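Glycosyl hydrolases family 2, sugar binding domain protein (PDB 6D1P) hydrolyses beta-glucuronides as a family 2 glycoside hydrolase, one of several beta-glucuronidases of the human gut bacterium Bacteroides uniformis. Local coordinates at the interface of chains A and B. Coordinates in Å, arbitrary orientation; residue numbers count along the deposited sequence, not the author numbering. Chains: chain A/B, Glycosyl hydrolases family 2, sugar binding domain protein.

Contact 1: the interface of chains A and B. Residues chain A 84-85, 87, 172; chain B 40-41, 47, 62.
A:Gln87 and A:Arg172 present extended loop backbone to B:Gln40 and B:Asp41, also extended, while B:Pro62 turns in after a cis peptide bond and B:Glu47 stands on the short helix 45-49. The patch joins two copies of a family 2 glycoside hydrolase, mostly through loops, with a short helix. A side-on salt bridge ties the two chains: A:Arg172 NE reaches B:Glu47 OE1 at 2.8 Å, from the syn side but somewhat out of the carboxylate plane. In parallel, A:Arg172 NH2 gives a hydrogen bond to B:Glu47 OE2 at 2.8 Å, approaching from above that plane, with the guanidinium and carboxylate turned 48° apart. CG of B:Glu47 lies anti to its backbone N (chi1 -154°), and the extended chain beyond carries the acid off the helix toward the arginine. Arginine suits this place since its third nitrogen has separate work: NH1 donates in plane, on a lone pair of A:Gln87 OE1, at 3.0 Å, which should steady the guanidinium. The same oxygen accepts B:Gln40 NE2 at 3.1 Å, tilted from the carbonyl plane, with the two amides 80° apart. Glutamine can thus accept on one chain and donate on the other. B:Pro62 sets its CD over the rim of one guanidinium face, 3.5 Å from A:Arg172 CZ, and its CB 3.7 Å from A:Asn84 CG. Water completes the junction: water 3 links A:Asn84 ND2 with B:Gln40 OE1, so both ends of that glutamine amide are engaged, and water 2 joins A:Gln87 O and A:Arg172 N to B:Asp41 O.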
ATOM      1  N   ASN A  84       2.119  -6.409  -5.515  1.00 26.09           N
ATOM      2  CA  ASN A  84       2.972  -7.158  -4.614  1.00 22.40           C
ATOM      3  C   ASN A  84       2.350  -7.151  -3.228  1.00 22.04           C
ATOM      4  O   ASN A  84       1.932  -6.099  -2.740  1.00 24.31           O
ATOM      5  CB  ASN A  84       4.364  -6.545  -4.549  1.00 22.05           C
ATOM      6  CG  ASN A  84       5.021  -6.439  -5.901  1.00 27.61           C
ATOM      7  OD1 ASN A  84       4.996  -7.381  -6.711  1.00 23.70           O
ATOM      8  ND2 ASN A  84       5.640  -5.279  -6.154  1.00 25.52           N
ATOM      9  N   TYR A  85       2.326  -8.308  -2.573  1.00 21.39           N
ATOM     10  CA  TYR A  85       1.741  -8.356  -1.242  1.00 23.45           C
ATOM     11  C   TYR A  85       2.520  -7.433  -0.316  1.00 20.50           C
ATOM     12  O   TYR A  85       3.730  -7.250  -0.470  1.00 23.01           O
ATOM     13  CB  TYR A  85       1.695  -9.801  -0.710  1.00 19.84           C
ATOM     14  CG  TYR A  85       2.954 -10.372  -0.066  1.00 19.12           C
ATOM     15  CD1 TYR A  85       3.018 -10.561   1.307  1.00 18.41           C
ATOM     16  CD2 TYR A  85       4.043 -10.771  -0.830  1.00 17.87           C
ATOM     17  CE1 TYR A  85       4.126 -11.110   1.909  1.00 15.95           C
ATOM     18  CE2 TYR A  85       5.175 -11.321  -0.240  1.00 18.00           C
ATOM     19  CZ  TYR A  85       5.202 -11.498   1.139  1.00 19.55           C
ATOM     20  OH  TYR A  85       6.299 -12.044   1.764  1.00 18.44           O
ATOM     21  N   GLN A  87       4.609  -5.603   2.368  1.00 18.96           N
ATOM     22  CA  GLN A  87       5.723  -5.998   3.237  1.00 21.24           C
ATOM     23  C   GLN A  87       6.247  -4.743   3.922  1.00 22.40           C
ATOM     24  O   GLN A  87       7.026  -3.978   3.337  1.00 21.60           O
ATOM     25  CB  GLN A  87       6.832  -6.714   2.460  1.00 17.55           C
ATOM     26  CG  GLN A  87       6.422  -8.040   1.913  1.00 21.31           C
ATOM     27  CD  GLN A  87       7.539  -8.733   1.151  1.00 22.30           C
ATOM     28  OE1 GLN A  87       7.933  -8.310   0.054  1.00 23.29           O
ATOM     29  NE2 GLN A  87       8.062  -9.781   1.731  1.00 15.10           N
ATOM     30  N   ARG A 172      10.807  -6.749   4.118  1.00 19.96           N
ATOM     31  CA  ARG A 172      11.843  -7.661   3.653  1.00 20.56           C
ATOM     32  C   ARG A 172      13.134  -7.445   4.426  1.00 21.77           C
ATOM     33  O   ARG A 172      13.596  -6.314   4.570  1.00 21.99           O
ATOM     34  CB  ARG A 172      12.085  -7.443   2.168  1.00 18.62           C
ATOM     35  CG  ARG A 172      10.890  -7.718   1.342  1.00 18.50           C
ATOM     36  CD  ARG A 172      11.148  -7.427  -0.097  1.00 19.10           C
ATOM     37  NE  ARG A 172      11.972  -8.447  -0.742  1.00 19.88           N
ATOM     38  CZ  ARG A 172      11.491  -9.563  -1.292  1.00 20.59           C
ATOM     39  NH1 ARG A 172      10.189  -9.826  -1.256  1.00 15.39           N
ATOM     40  NH2 ARG A 172      12.316 -10.413  -1.883  1.00 18.82           N
TER
ATOM     41  N   GLN B  40       8.050   0.008  -1.898  1.00 19.46           N
ATOM     42  CA  GLN B  40       8.230  -0.719  -0.651  1.00 23.52           C
ATOM     43  C   GLN B  40       9.722  -0.768  -0.415  1.00 21.02           C
ATOM     44  O   GLN B  40      10.501  -0.489  -1.324  1.00 20.27           O
ATOM     45  CB  GLN B  40       7.639  -2.136  -0.709  1.00 18.36           C
ATOM     46  CG  GLN B  40       8.397  -3.083  -1.624  1.00 21.93           C
ATOM     47  CD  GLN B  40       7.833  -4.493  -1.595  1.00 23.26           C
ATOM     48  OE1 GLN B  40       6.781  -4.761  -2.167  1.00 27.69           O
ATOM     49  NE2 GLN B  40       8.516  -5.392  -0.902  1.00 23.22           N
ATOM     50  N   ASP B  41      10.114  -1.133   0.803  1.00 19.33           N
ATOM     51  CA  ASP B  41      11.526  -1.367   1.075  1.00 18.05           C
ATOM     52  C   ASP B  41      11.947  -2.747   0.584  1.00 19.09           C
ATOM     53  O   ASP B  41      11.130  -3.671   0.488  1.00 20.45           O
ATOM     54  CB  ASP B  41      11.821  -1.257   2.569  1.00 17.98           C
ATOM     55  CG  ASP B  41      13.226  -0.744   2.842  1.00 21.44           C
ATOM     56  OD1 ASP B  41      13.993  -0.531   1.871  1.00 22.12           O
ATOM     57  OD2 ASP B  41      13.556  -0.506   4.020  1.00 23.48           O
ATOM     58  N   GLU B  47      19.891  -7.267  -2.282  1.00 21.66           N
ATOM     59  CA  GLU B  47      18.646  -7.699  -2.901  1.00 20.49           C
ATOM     60  C   GLU B  47      18.254  -6.774  -4.041  1.00 24.19           C
ATOM     61  O   GLU B  47      17.712  -7.245  -5.049  1.00 23.39           O
ATOM     62  CB  GLU B  47      17.524  -7.799  -1.863  1.00 20.60           C
ATOM     63  CG  GLU B  47      16.454  -8.796  -2.284  1.00 22.81           C
ATOM     64  CD  GLU B  47      15.232  -8.795  -1.388  1.00 26.59           C
ATOM     65  OE1 GLU B  47      14.614  -7.715  -1.199  1.00 25.59           O
ATOM     66  OE2 GLU B  47      14.885  -9.885  -0.876  1.00 23.46           O
ATOM     67  N   PRO B  62       9.726  -9.271  -5.700  1.00 22.31           N
ATOM     68  CA  PRO B  62       8.567  -8.477  -6.110  1.00 20.87           C
ATOM     69  C   PRO B  62       8.803  -7.774  -7.452  1.00 21.30           C
ATOM     70  O   PRO B  62       9.937  -7.669  -7.896  1.00 22.61           O
ATOM     71  CB  PRO B  62       8.416  -7.475  -4.967  1.00 20.82           C
ATOM     72  CG  PRO B  62       9.797  -7.395  -4.361  1.00 19.45           C
ATOM     73  CD  PRO B  62      10.319  -8.779  -4.446  1.00 20.51           C
TER
HETATM   74  O   HOH W   1       8.056  -1.598   3.040  1.00 16.55           O
HETATM   75  O   HOH W   2       9.578  -4.549   2.613  1.00 16.95           O
HETATM   76  O   HOH W   3       5.477  -3.172  -4.130  1.00 22.64           O

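Contact 2: the interface of chains A and B. Residues chain A 84, 587, 593; chain B 61-63.
The loop of chain B that runs from the 3-10 helix 58-60 into strand 65-67 docks here against two loops of chain A, in an amide-to-backbone clasp with loosely packed flanks. A:Asn84 uses both ends of its carboxamide on one residue. B:Leu63 N donates to A:Asn84 OD1 at 3.1 Å, nearly straight at the hydrogen but entering 36° above the carbonyl plane. In return A:Asn84 ND2 gives its hydrogen to B:Leu63 O at 2.9 Å, in plane and on a lone pair. The side chain thereby acts like a short piece of neighbouring strand, a task for which asparagine, with a donor and an acceptor on a short stem, is well suited. CG sits anti to the carbonyl carbon (chi1 -56°), which carries the amide away from its own carbonyl, beside the backbone N, and toward this loop. An alanine here is likely to leave the N-H and C=O of B:Leu63 without these mates and the loop less firmly held. Beyond the clasp the remaining contacts are looser, a methyl group near a phenol hydroxyl and a proline near a valine. B:Leu63 CD1 lies 4.0 Å from A:Tyr593 OH, the phenol coming from the opposite direction. CD of the A:Pro587 ring and CG1 of B:Val61 face each other at 4.2 Å. Within chain A, A:Pro587 places its CA over one face of the A:Tyr593 ring, toward the rim, which probably helps to keep the ring in place. In the fold, A:Asn84 precedes strand 89-96 of the sugar-binding region, whereas A:Pro587 and A:Tyr593 belong to the TIM-barrel region, just before strand 594-595, so the chain B loop touches both.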
ATOM      1  N   ASN A  84       2.119  -6.409  -5.515  1.00 26.09           N
ATOM      2  CA  ASN A  84       2.972  -7.158  -4.614  1.00 22.40           C
ATOM      3  C   ASN A  84       2.350  -7.151  -3.228  1.00 22.04           C
ATOM      4  O   ASN A  84       1.932  -6.099  -2.740  1.00 24.31           O
ATOM      5  CB  ASN A  84       4.364  -6.545  -4.549  1.00 22.05           C
ATOM      6  CG  ASN A  84       5.021  -6.439  -5.901  1.00 27.61           C
ATOM      7  OD1 ASN A  84       4.996  -7.381  -6.711  1.00 23.70           O
ATOM      8  ND2 ASN A  84       5.640  -5.279  -6.154  1.00 25.52           N
ATOM      9  N   PRO A 587       3.318 -15.294  -9.851  1.00 22.44           N
ATOM     10  CA  PRO A 587       2.328 -14.335 -10.377  1.00 24.01           C
ATOM     11  C   PRO A 587       1.494 -14.887 -11.519  1.00 27.03           C
ATOM     12  O   PRO A 587       0.351 -14.462 -11.713  1.00 25.00           O
ATOM     13  CB  PRO A 587       3.198 -13.157 -10.840  1.00 23.79           C
ATOM     14  CG  PRO A 587       4.525 -13.795 -11.142  1.00 26.58           C
ATOM     15  CD  PRO A 587       4.692 -14.791 -10.031  1.00 22.94           C
ATOM     16  N   TYR A 593      -0.589 -16.198  -7.991  1.00 18.20           N
ATOM     17  CA  TYR A 593      -0.078 -16.189  -6.623  1.00 18.96           C
ATOM     18  C   TYR A 593      -0.630 -17.333  -5.747  1.00 20.87           C
ATOM     19  O   TYR A 593      -0.602 -17.247  -4.504  1.00 17.79           O
ATOM     20  CB  TYR A 593      -0.351 -14.831  -5.966  1.00 19.34           C
ATOM     21  CG  TYR A 593       0.363 -13.672  -6.643  1.00 20.93           C
ATOM     22  CD1 TYR A 593       1.754 -13.558  -6.572  1.00 18.46           C
ATOM     23  CD2 TYR A 593      -0.346 -12.685  -7.340  1.00 20.81           C
ATOM     24  CE1 TYR A 593       2.433 -12.492  -7.173  1.00 19.57           C
ATOM     25  CE2 TYR A 593       0.327 -11.600  -7.954  1.00 23.89           C
ATOM     26  CZ  TYR A 593       1.722 -11.521  -7.857  1.00 20.03           C
ATOM     27  OH  TYR A 593       2.410 -10.482  -8.438  1.00 22.98           O
TER
ATOM     28  N   VAL B  61      10.524 -11.738  -8.209  1.00 20.07           N
ATOM     29  CA  VAL B  61       9.539 -10.934  -7.494  1.00 21.13           C
ATOM     30  C   VAL B  61      10.254 -10.351  -6.284  1.00 21.01           C
ATOM     31  O   VAL B  61      11.309 -10.857  -5.866  1.00 21.49           O
ATOM     32  CB  VAL B  61       8.297 -11.765  -7.086  1.00 21.45           C
ATOM     33  CG1 VAL B  61       7.661 -12.456  -8.281  1.00 15.49           C
ATOM     34  CG2 VAL B  61       8.675 -12.756  -5.988  1.00 18.79           C
ATOM     35  N   PRO B  62       9.726  -9.271  -5.700  1.00 22.31           N
ATOM     36  CA  PRO B  62       8.567  -8.477  -6.110  1.00 20.87           C
ATOM     37  C   PRO B  62       8.803  -7.774  -7.452  1.00 21.30           C
ATOM     38  O   PRO B  62       9.937  -7.669  -7.896  1.00 22.61           O
ATOM     39  CB  PRO B  62       8.416  -7.475  -4.967  1.00 20.82           C
ATOM     40  CG  PRO B  62       9.797  -7.395  -4.361  1.00 19.45           C
ATOM     41  CD  PRO B  62      10.319  -8.779  -4.446  1.00 20.51           C
ATOM     42  N   LEU B  63       7.722  -7.356  -8.095  1.00 21.57           N
ATOM     43  CA  LEU B  63       7.778  -6.715  -9.395  1.00 25.22           C
ATOM     44  C   LEU B  63       8.001  -5.220  -9.235  1.00 25.68           C
ATOM     45  O   LEU B  63       7.429  -4.585  -8.348  1.00 23.69           O
ATOM     46  CB  LEU B  63       6.485  -6.956 -10.182  1.00 21.97           C
ATOM     47  CG  LEU B  63       6.045  -8.424 -10.256  1.00 23.83           C
ATOM     48  CD1 LEU B  63       4.732  -8.589 -11.035  1.00 19.63           C
ATOM     49  CD2 LEU B  63       7.186  -9.310 -10.841  1.00 21.98           C
TER

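Contact 1 and contact 2 are neighbouring parts of one patch, the centres of their C-alpha atoms about 9 Å apart, and they share A:Asn84 and B:Pro62. The asparagine serves contact 1 by water and packing and contact 2 by direct bonds; the proline lies between the salt-bridged, water-lined part and the amide-backbone clasp. Chain B contributes neighbouring N-terminal segments to both, whereas chain A brings in its barrel region in contact 2. Since the interface is two-fold symmetric, each contact recurs with the chains exchanged. Such pairing could orient two subunits as a dimer, although the structure alone does not establish one in solution.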